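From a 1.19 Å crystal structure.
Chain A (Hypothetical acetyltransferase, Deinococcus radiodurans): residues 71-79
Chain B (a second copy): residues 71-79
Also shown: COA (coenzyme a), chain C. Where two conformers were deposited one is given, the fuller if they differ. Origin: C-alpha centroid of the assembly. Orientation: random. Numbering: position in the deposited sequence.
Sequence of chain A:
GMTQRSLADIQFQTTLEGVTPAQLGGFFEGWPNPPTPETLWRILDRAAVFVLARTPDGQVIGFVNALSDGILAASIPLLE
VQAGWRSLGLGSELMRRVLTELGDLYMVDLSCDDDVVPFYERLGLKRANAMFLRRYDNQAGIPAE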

# COMPACT_ATOMS: atom_id res chain seq x y z
N ILE A 71 -7.19 -8.98 -3.49
CA ILE A 71 -8.60 -8.91 -3.84
C ILE A 71 -8.98 -7.59 -4.49
O ILE A 71 -9.74 -7.59 -5.47
CB ILE A 71 -9.53 -9.16 -2.63
CG1 ILE A 71 -9.28 -10.52 -2.01
CG2 ILE A 71 -11.01 -8.99 -2.99
CD1 ILE A 71 -9.93 -10.74 -0.63
N LEU A 72 -8.50 -6.48 -3.94
CA LEU A 72 -8.89 -5.15 -4.41
C LEU A 72 -7.73 -4.19 -4.58
O LEU A 72 -7.82 -3.31 -5.44
CB LEU A 72 -9.95 -4.54 -3.50
CG LEU A 72 -10.79 -3.42 -4.12
CD1 LEU A 72 -11.79 -3.98 -5.12
CD2 LEU A 72 -11.47 -2.57 -3.02
N ALA A 73 -6.68 -4.28 -3.74
CA ALA A 73 -5.71 -3.22 -3.67
C ALA A 73 -4.28 -3.67 -3.43
O ALA A 73 -4.05 -4.58 -2.66
CB ALA A 73 -6.10 -2.17 -2.59
N ALA A 74 -3.37 -2.91 -4.02
CA ALA A 74 -1.96 -3.09 -3.84
C ALA A 74 -1.27 -1.74 -3.85
O ALA A 74 -1.75 -0.75 -4.41
CB ALA A 74 -1.37 -3.99 -4.92
N SER A 75 -0.10 -1.67 -3.21
CA SER A 75 0.75 -0.50 -3.32
C SER A 75 2.20 -0.90 -3.44
O SER A 75 2.62 -1.97 -2.99
CB SER A 75 0.56 0.44 -2.14
OG SER A 75 1.06 -0.16 -0.93
N ILE A 76 2.99 -0.01 -4.03
CA ILE A 76 4.39 -0.27 -4.38
C ILE A 76 5.30 0.65 -3.56
O ILE A 76 5.47 1.80 -3.93
CB ILE A 76 4.63 -0.11 -5.89
CG1 ILE A 76 3.71 -1.17 -6.65
CG2 ILE A 76 6.12 -0.31 -6.23
CD1 ILE A 76 3.64 -1.04 -8.15
N PRO A 77 5.83 0.17 -2.42
CA PRO A 77 6.62 1.08 -1.59
C PRO A 77 7.95 1.52 -2.16
O PRO A 77 8.35 2.66 -1.97
CB PRO A 77 6.80 0.27 -0.28
CG PRO A 77 5.66 -0.70 -0.26
CD PRO A 77 5.49 -1.08 -1.72
N LEU A 78 8.67 0.57 -2.76
CA LEU A 78 10.07 0.76 -3.16
C LEU A 78 10.32 0.27 -4.56
O LEU A 78 9.89 -0.83 -4.93
CB LEU A 78 11.01 0.02 -2.21
CG LEU A 78 10.95 0.34 -0.72
CD1 LEU A 78 11.75 -0.70 0.07
CD2 LEU A 78 11.42 1.78 -0.43
N LEU A 79 11.06 1.05 -5.33
CA LEU A 79 11.58 0.70 -6.65
C LEU A 79 12.97 1.31 -6.74
O LEU A 79 13.10 2.52 -6.59
CB LEU A 79 10.68 1.24 -7.76
CG LEU A 79 11.23 1.14 -9.19
CD1 LEU A 79 11.28 -0.31 -9.67
CD2 LEU A 79 10.42 2.03 -10.13
N ILE B 71 7.51 -3.68 8.63
CA ILE B 71 8.92 -3.32 8.81
C ILE B 71 9.22 -1.91 8.35
O ILE B 71 9.96 -1.19 9.04
CB ILE B 71 9.87 -4.30 8.09
CG1 ILE B 71 9.70 -5.72 8.61
CG2 ILE B 71 11.34 -3.87 8.20
CD1 ILE B 71 10.38 -6.81 7.75
N LEU B 72 8.70 -1.52 7.19
CA LEU B 72 9.03 -0.22 6.59
C LEU B 72 7.83 0.53 6.06
O LEU B 72 7.86 1.77 6.06
CB LEU B 72 10.07 -0.37 5.50
CG LEU B 72 10.86 0.90 5.14
CD1 LEU B 72 11.86 1.24 6.23
CD2 LEU B 72 11.52 0.77 3.75
N ALA B 73 6.80 -0.16 5.54
CA ALA B 73 5.78 0.51 4.78
C ALA B 73 4.38 -0.05 4.94
O ALA B 73 4.20 -1.25 5.03
CB ALA B 73 6.14 0.53 3.26
N ALA B 74 3.42 0.86 4.85
CA ALA B 74 2.02 0.55 4.87
C ALA B 74 1.27 1.50 3.95
O ALA B 74 1.71 2.61 3.65
CB ALA B 74 1.46 0.63 6.29
N SER B 75 0.11 1.05 3.47
CA SER B 75 -0.78 1.92 2.74
C SER B 75 -2.22 1.65 3.13
O SER B 75 -2.58 0.56 3.56
CB SER B 75 -0.62 1.78 1.24
OG SER B 75 -1.07 0.49 0.79
N ILE B 76 -3.06 2.67 2.95
CA ILE B 76 -4.45 2.66 3.41
C ILE B 76 -5.38 2.71 2.20
O ILE B 76 -5.61 3.79 1.66
CB ILE B 76 -4.73 3.82 4.38
CG1 ILE B 76 -3.78 3.63 5.64
CG2 ILE B 76 -6.21 3.85 4.79
CD1 ILE B 76 -3.73 4.77 6.63
N PRO B 77 -5.87 1.55 1.72
CA PRO B 77 -6.68 1.59 0.51
C PRO B 77 -8.05 2.24 0.64
O PRO B 77 -8.49 2.91 -0.29
CB PRO B 77 -6.81 0.09 0.14
CG PRO B 77 -5.62 -0.57 0.78
CD PRO B 77 -5.47 0.18 2.08
N LEU B 78 -8.74 1.95 1.74
CA LEU B 78 -10.15 2.30 1.92
C LEU B 78 -10.40 2.92 3.27
O LEU B 78 -9.94 2.40 4.29
CB LEU B 78 -11.04 1.06 1.77
CG LEU B 78 -10.97 0.26 0.47
CD1 LEU B 78 -11.71 -1.07 0.65
CD2 LEU B 78 -11.50 1.07 -0.73
N LEU B 79 -11.19 3.98 3.29
CA LEU B 79 -11.72 4.62 4.49
C LEU B 79 -13.13 5.06 4.15
O LEU B 79 -13.32 5.82 3.20
CB LEU B 79 -10.87 5.82 4.89
CG LEU B 79 -11.43 6.72 6.00
CD1 LEU B 79 -11.42 6.01 7.35
CD2 LEU B 79 -10.68 8.05 6.04
N1A COA C . 14.43 12.79 -12.65
C2A COA C . 14.03 12.88 -13.96
N3A COA C . 13.78 11.77 -14.73
C4A COA C . 13.96 10.55 -14.16
C5A COA C . 14.39 10.43 -12.85
C6A COA C . 14.61 11.56 -12.07
N6A COA C . 14.98 11.49 -10.79
N7A COA C . 14.48 9.10 -12.57
C8A COA C . 14.13 8.41 -13.69
N9A COA C . 13.81 9.29 -14.68
C1B COA C . 13.33 8.97 -16.02
C2B COA C . 14.27 9.47 -17.11
O2B COA C . 13.45 9.81 -18.19
C3B COA C . 15.11 8.27 -17.49
O3B COA C . 15.65 8.33 -18.81
P3B COA C . 17.17 8.83 -19.05
O7A COA C . 17.26 10.22 -18.49
O8A COA C . 18.09 7.89 -18.30
O9A COA C . 17.37 8.77 -20.54
C4B COA C . 14.07 7.17 -17.32
O4B COA C . 13.28 7.58 -16.21
C5B COA C . 14.68 5.81 -17.06
O5B COA C . 13.68 4.82 -17.25
P1A COA C . 14.14 3.28 -17.17
O1A COA C . 12.93 2.49 -17.53
O2A COA C . 15.40 3.01 -17.93
O3A COA C . 14.35 3.13 -15.59
P2A COA C . 15.72 3.04 -14.76
O4A COA C . 16.61 4.15 -15.14
O5A COA C . 16.23 1.65 -14.87
O6A COA C . 15.12 3.22 -13.30
CBP COA C . 14.34 4.58 -11.49
CCP COA C . 14.28 4.33 -12.99
CDP COA C . 13.89 3.31 -10.75
CEP COA C . 13.38 5.74 -11.13
CAP COA C . 15.80 4.95 -11.18
OAP COA C . 16.12 6.24 -11.66
C9P COA C . 16.06 4.92 -9.69
O9P COA C . 16.38 3.79 -9.08
N8P COA C . 16.01 6.05 -8.99
C7P COA C . 16.25 6.07 -7.55
C6P COA C . 15.07 5.54 -6.71
C5P COA C . 13.78 6.14 -7.19
O5P COA C . 13.70 7.35 -7.38
N4P COA C . 12.77 5.27 -7.36
C3P COA C . 11.40 5.68 -7.57
C2P COA C . 10.63 5.43 -6.27
S1P COA C . 11.10 6.57 -4.93

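A two-fold axis that passes between two copies of the same strand imposes a simple rule: any residue on the axis meets its own copy, and every other pairing occurs twice. The contact between residues 71–79 of the two chains of this hypothetical acetyltransferase is a compact example. The segments run in nearly opposite directions, their end-to-end vectors 154° apart, and the register is symmetric about A:Ser75 and B:Ser75. These two lie at the middle, with A:Ser75 CA and B:Ser75 CA 6.7 Å apart, while A:Ala73 faces B:Pro77 and A:Pro77 faces B:Ala73. Despite the antiparallel sense, no backbone hydrogen bonds join the two segments. They meet through side chains, and a run of extended backbone through residues 73–75 presents those side chains in alternation: in chain A the CA-to-CB bonds of A:Ala73 and A:Ser75 point toward the partner, whereas that of A:Ala74 points away, and A:Ala74 CB comes no nearer than 7.3 Å, to B:Ser75 OG. Chain B does the same.

A:Ser75 and B:Ser75 are the self-pairing residues, and they are among those covered most by the opposite stretch, at 34 Å² and 37 Å² respectively. In the conformer given, chi1 is p (68°), and the hydroxyls meet close to the axis: A:Ser75 OG lies 2.8 Å from B:Ser75 OG, a hydrogen bond in which either oxygen could be the donor. A hydroxyl suits such a position because it can both donate and accept a hydrogen bond, so two identical groups can still be complementary. The bond matters all the more because both serines are buried, where a polar group without a partner is costly. It is the only hydrogen bond between the two stretches.

A:Ala73 and B:Ala73 are covered to a similar extent, 35 and 33 Å², with chemistry of a different kind. A:Ala73 CB approaches B:Pro77 CB to 3.6 Å, and the symmetry-related pair, A:Pro77 CB and B:Ala73 CB, is equally close. The methyl packs against the proline ring at CB, and the apolar surfaces of both are covered together. Since the two copies of this contact flank the central serine pair, the polar link sits between two apolar ones.

A:Leu72 and B:Leu72, covered by 33 Å² and 32 Å², extend the same pattern outward. In both, chi1 is t and chi2 p, and A:Leu72 CD2 reaches to 4.0 Å from B:Leu78 CD1; A:Leu78 CD1 and B:Leu72 CD2 repeat the contact at 4.0 Å. These are ordinary van der Waals distances between branched aliphatic side chains.

The whole arrangement buries 319 Å² summed over both sides, a modest area shared by five residues of each chain. A:Ile71, A:Ile76 and A:Leu79 lie out of reach of the other stretch, as do their counterparts in chain B. A:Leu79 instead contacts the cofactor through its backbone: N4P of coenzyme A donates a hydrogen bond to A:Leu79 O at 2.9 Å.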